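Local coordinates for protein diaminopropionate ammonia-lyase (Escherichia coli, PDB 4D9I) that uses pyridoxal 5'-phosphate to catalyse the alpha,beta-elimination of both L- and D-diaminopropionate, yielding pyruvate and ammonia, at residues B[384-387]-B[388-391]; B[193-196]-B[197-200]. One frame throughout, in Å; residues are numbered along the deposited sequence.

Interaction 1 of 2, residues B[384-387]-B[388-391]; sequences HYRE and VVWE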
loop_
_atom_site.group_PDB
_atom_site.type_symbol
_atom_site.label_atom_id
_atom_site.label_comp_id
_atom_site.label_asym_id
_atom_site.label_seq_id
_atom_site.Cartn_x
_atom_site.Cartn_y
_atom_site.Cartn_z
ATOM N N HIS B 384 10.412 9.280 -4.445
ATOM C CA HIS B 384 9.957 9.602 -3.090
ATOM C C HIS B 384 8.731 8.803 -2.692
ATOM O O HIS B 384 8.608 8.314 -1.541
ATOM C CB HIS B 384 9.718 11.118 -3.012
ATOM C CG HIS B 384 9.168 11.589 -1.696
ATOM N ND1 HIS B 384 9.923 11.675 -0.584
ATOM C CD2 HIS B 384 7.884 11.989 -1.337
ATOM C CE1 HIS B 384 9.166 12.110 0.439
ATOM N NE2 HIS B 384 7.912 12.305 -0.025
ATOM N N TYR B 385 7.784 8.689 -3.624
ATOM C CA TYR B 385 6.538 7.975 -3.343
ATOM C C TYR B 385 6.859 6.539 -2.898
ATOM O O TYR B 385 6.371 6.071 -1.869
ATOM C CB TYR B 385 5.614 7.943 -4.568
ATOM C CG TYR B 385 4.308 7.235 -4.245
ATOM C CD1 TYR B 385 3.311 7.888 -3.527
ATOM C CD2 TYR B 385 4.105 5.902 -4.609
ATOM C CE1 TYR B 385 2.120 7.248 -3.187
ATOM C CE2 TYR B 385 2.921 5.250 -4.284
ATOM C CZ TYR B 385 1.951 5.907 -3.578
ATOM O OH TYR B 385 0.799 5.266 -3.275
ATOM N N ARG B 386 7.711 5.868 -3.671
ATOM C CA ARG B 386 8.031 4.467 -3.391
ATOM C C ARG B 386 8.933 4.322 -2.160
ATOM O O ARG B 386 8.793 3.355 -1.387
ATOM C CB ARG B 386 8.625 3.780 -4.626
ATOM C CG ARG B 386 7.623 3.601 -5.768
ATOM C CD ARG B 386 6.334 2.932 -5.303
ATOM N NE ARG B 386 5.274 3.039 -6.307
ATOM C CZ ARG B 386 4.137 2.345 -6.279
ATOM N NH1 ARG B 386 3.898 1.476 -5.295
ATOM N NH2 ARG B 386 3.228 2.532 -7.236
ATOM N N GLU B 387 9.834 5.285 -1.954
ATOM C CA GLU B 387 10.610 5.323 -0.710
ATOM C C GLU B 387 9.695 5.383 0.532
ATOM O O GLU B 387 9.937 4.691 1.535
ATOM C CB GLU B 387 11.641 6.475 -0.737
ATOM C CG GLU B 387 12.851 6.135 -1.577
ATOM C CD GLU B 387 13.687 7.339 -2.004
ATOM O OE1 GLU B 387 13.322 8.498 -1.728
ATOM O OE2 GLU B 387 14.717 7.113 -2.644
ATOM N N VAL B 388 8.615 6.160 0.448
ATOM C CA VAL B 388 7.646 6.224 1.553
ATOM C C VAL B 388 6.831 4.923 1.701
ATOM O O VAL B 388 6.770 4.341 2.796
ATOM C CB VAL B 388 6.698 7.446 1.442
ATOM C CG1 VAL B 388 5.618 7.427 2.533
ATOM C CG2 VAL B 388 7.480 8.757 1.507
ATOM N N VAL B 389 6.185 4.485 0.622
ATOM C CA VAL B 389 5.173 3.404 0.742
ATOM C C VAL B 389 5.814 2.019 0.808
ATOM O O VAL B 389 5.272 1.104 1.457
ATOM C CB VAL B 389 4.040 3.484 -0.318
ATOM C CG1 VAL B 389 3.361 4.856 -0.267
ATOM C CG2 VAL B 389 4.532 3.185 -1.729
ATOM N N TRP B 390 6.969 1.875 0.160
ATOM C CA TRP B 390 7.721 0.601 0.178
ATOM C C TRP B 390 8.851 0.550 1.176
ATOM O O TRP B 390 8.989 -0.426 1.918
ATOM C CB TRP B 390 8.290 0.293 -1.201
ATOM C CG TRP B 390 7.283 -0.066 -2.275
ATOM C CD1 TRP B 390 5.912 -0.269 -2.141
ATOM C CD2 TRP B 390 7.566 -0.319 -3.702
ATOM N NE1 TRP B 390 5.350 -0.600 -3.346
ATOM C CE2 TRP B 390 6.285 -0.666 -4.320
ATOM C CE3 TRP B 390 8.714 -0.300 -4.496
ATOM C CZ2 TRP B 390 6.180 -0.963 -5.680
ATOM C CZ3 TRP B 390 8.590 -0.599 -5.862
ATOM C CH2 TRP B 390 7.353 -0.920 -6.434
ATOM N N GLU B 391 9.694 1.586 1.202
ATOM C CA GLU B 391 10.904 1.554 2.046
ATOM C C GLU B 391 10.583 1.953 3.484
ATOM O O GLU B 391 11.367 1.713 4.402
ATOM C CB GLU B 391 12.014 2.441 1.458
ATOM C CG GLU B 391 12.483 1.987 0.084
ATOM C CD GLU B 391 13.596 2.834 -0.505
ATOM O OE1 GLU B 391 14.362 3.473 0.246
ATOM O OE2 GLU B 391 13.734 2.823 -1.739
#
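Arg386 lays its CD methylene over the centre of one face of the Trp390 indole, a CH-pi contact between residues four apart, with CD 3.7 Å from the centroid of the six-membered ring. The arginine chain bends at its second torsion (chi2 -52°), which folds the aliphatic part across the indole. Its guanidinium is turned 49° from the ring plane, and NH1 comes within 3.2 Å of Trp390 NE1; as both are donors, no bond joins them, and NE1 gives its hydrogen to the backbone O of Asn326 of the second subunit. Trp390 NE1 lies at the guanidinium edge, and one guanidinium face lies against Tyr385 CE2. Two further i to i+4 pairs repeat the theme: Val389 CG1 sits 4.0 Å from the centroid of the Tyr385 ring, off-centre above its face, and Val388 CG2 meets the His384 ring in the same manner. Arg386 O accepts two backbone N-H groups, from Trp390 N at 2.8 Å and from Glu391 N at 3.3 Å. Glu387 and Glu391 lie side by side, their OE2 atoms 4.5 Å apart; Lys383 and Lys393 pair with the Glu387 carboxylate and would probably offset the repulsion, while Glu391 OE1 bonds to Ser2 OG of the second subunit. Helix 382-389 thus belongs to the dimer interface of this fold type II enzyme. Within its own subunit it rests on helix 315-325, where Val388 packs on Ala318 and Met321, and it follows strand 370-375 of the seven-stranded mixed sheet.

Interaction 2 of 2, residues B[193-196]-B[197-200]; sequences EGYT and KIPT
Thr196 O is gripped twice by Thr200, through the hydroxyl OG1 at 2.7 Å and the backbone N at 3.1 Å, and the two donors reach it from opposite faces of the carbonyl plane. This is the first turn of helix 197-206, with Thr196 at the N-cap position although its own side chain makes no capping bond. The Thr200 hydroxyl can turn back onto the carbonyl because OG1 stands beside its backbone N and anti to the carbonyl carbon (chi1 -63°). Pro199 lies in the first turn, where a missing N-H costs the helix no bond, and its ring carbon CG packs 3.6 Å from the same Thr196 O. Ahead of the helix, Tyr195 brings its ring against the start of the turn, crossing Ile198 and Pro199 obliquely. Its CE1 touches Pro199 CD at 3.4 Å, while CZ lies 4.0 Å from Ile198 CB. Hydrogen bonds of Tyr195 OH with Val186 O and Gln188 N tie the loop back to strand 185-186, and the ring also stacks with Trp192. An alanine at Tyr195 would remove the ring and hydroxyl together, which would probably leave Pro199 CD and the Ile198 side chain without their cover and Val186 O without this partner. Lys197 NZ forms a salt bridge with Glu91 OE1. On the ring's hydroxyl side, Ile198 CG2 approaches Tyr195 OH to 3.5 Å.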
loop_
_atom_site.group_PDB
_atom_site.type_symbol
_atom_site.label_atom_id
_atom_site.label_comp_id
_atom_site.label_asym_id
_atom_site.label_seq_id
_atom_site.Cartn_x
_atom_site.Cartn_y
_atom_site.Cartn_z
ATOM N N GLU B 193 0.888 42.891 -3.742
ATOM C CA GLU B 193 0.433 44.210 -4.174
ATOM C C GLU B 193 0.813 44.440 -5.619
ATOM O O GLU B 193 1.984 44.314 -5.998
ATOM C CB GLU B 193 0.997 45.320 -3.288
ATOM C CG GLU B 193 0.241 45.486 -1.983
ATOM C CD GLU B 193 0.562 46.782 -1.267
ATOM O OE1 GLU B 193 0.931 47.785 -1.920
ATOM O OE2 GLU B 193 0.428 46.796 -0.028
ATOM N N GLY B 194 -0.187 44.767 -6.429
ATOM C CA GLY B 194 0.030 44.987 -7.850
ATOM C C GLY B 194 -0.192 43.741 -8.691
ATOM O O GLY B 194 -0.172 43.810 -9.927
ATOM N N TYR B 195 -0.417 42.608 -8.029
ATOM C CA TYR B 195 -0.598 41.328 -8.711
ATOM C C TYR B 195 -1.723 40.526 -8.083
ATOM O O TYR B 195 -1.496 39.796 -7.119
ATOM C CB TYR B 195 0.703 40.515 -8.653
ATOM C CG TYR B 195 0.743 39.288 -9.551
ATOM C CD1 TYR B 195 0.454 38.013 -9.049
ATOM C CD2 TYR B 195 1.091 39.408 -10.901
ATOM C CE1 TYR B 195 0.502 36.900 -9.873
ATOM C CE2 TYR B 195 1.141 38.307 -11.734
ATOM C CZ TYR B 195 0.837 37.053 -11.218
ATOM O OH TYR B 195 0.889 35.971 -12.043
ATOM N N THR B 196 -2.941 40.653 -8.604
ATOM C CA THR B 196 -4.060 39.865 -8.056
ATOM C C THR B 196 -5.024 39.294 -9.111
ATOM O O THR B 196 -5.826 38.418 -8.795
ATOM C CB THR B 196 -4.923 40.659 -7.068
ATOM O OG1 THR B 196 -5.536 41.732 -7.770
ATOM C CG2 THR B 196 -4.126 41.178 -5.865
ATOM N N LYS B 197 -4.961 39.807 -10.340
ATOM C CA LYS B 197 -5.869 39.363 -11.402
ATOM C C LYS B 197 -5.677 37.874 -11.730
ATOM O O LYS B 197 -6.635 37.094 -11.750
ATOM C CB LYS B 197 -5.659 40.225 -12.636
ATOM C CG LYS B 197 -6.637 39.981 -13.783
ATOM C CD LYS B 197 -6.319 40.899 -14.959
ATOM C CE LYS B 197 -5.115 40.363 -15.734
ATOM N NZ LYS B 197 -4.789 41.206 -16.924
ATOM N N ILE B 198 -4.426 37.501 -11.979
ATOM C CA ILE B 198 -4.073 36.132 -12.333
ATOM C C ILE B 198 -4.366 35.131 -11.190
ATOM O O ILE B 198 -5.088 34.166 -11.409
ATOM C CB ILE B 198 -2.631 36.046 -12.920
ATOM C CG1 ILE B 198 -2.605 36.689 -14.312
ATOM C CG2 ILE B 198 -2.137 34.586 -12.968
ATOM C CD1 ILE B 198 -1.250 37.216 -14.761
ATOM N N PRO B 199 -3.857 35.373 -9.958
ATOM C CA PRO B 199 -4.213 34.436 -8.860
ATOM C C PRO B 199 -5.716 34.325 -8.550
ATOM O O PRO B 199 -6.166 33.289 -8.107
ATOM C CB PRO B 199 -3.492 35.016 -7.629
ATOM C CG PRO B 199 -2.962 36.326 -8.030
ATOM C CD PRO B 199 -2.863 36.371 -9.526
ATOM N N THR B 200 -6.480 35.394 -8.757
ATOM C CA THR B 200 -7.930 35.303 -8.674
ATOM C C THR B 200 -8.469 34.268 -9.676
ATOM O O THR B 200 -9.257 33.387 -9.298
ATOM C CB THR B 200 -8.584 36.688 -8.888
ATOM O OG1 THR B 200 -8.160 37.569 -7.835
ATOM C CG2 THR B 200 -10.107 36.587 -8.863
#

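In the fold
From the N terminus, the chain first reaches interaction 2, where the loop after strand 185-186 of the four-stranded parallel sheet turns into helix 197-206. Almost two hundred residues later, beyond strand 370-375 of the larger mixed sheet, interaction 1 forms near the C terminus on helix 382-389 and the residues that follow it. Each contact closes just one local turn, so the two stand in series, neither nested nor crossed. The centres of interaction 1 and interaction 2 are about 37 Å apart, on opposite sides of the chain's centre, and the two do not touch. Interaction 2 joins a sheet edge to a helix within the subunit, whereas 384-391 meets the second subunit of the homodimer.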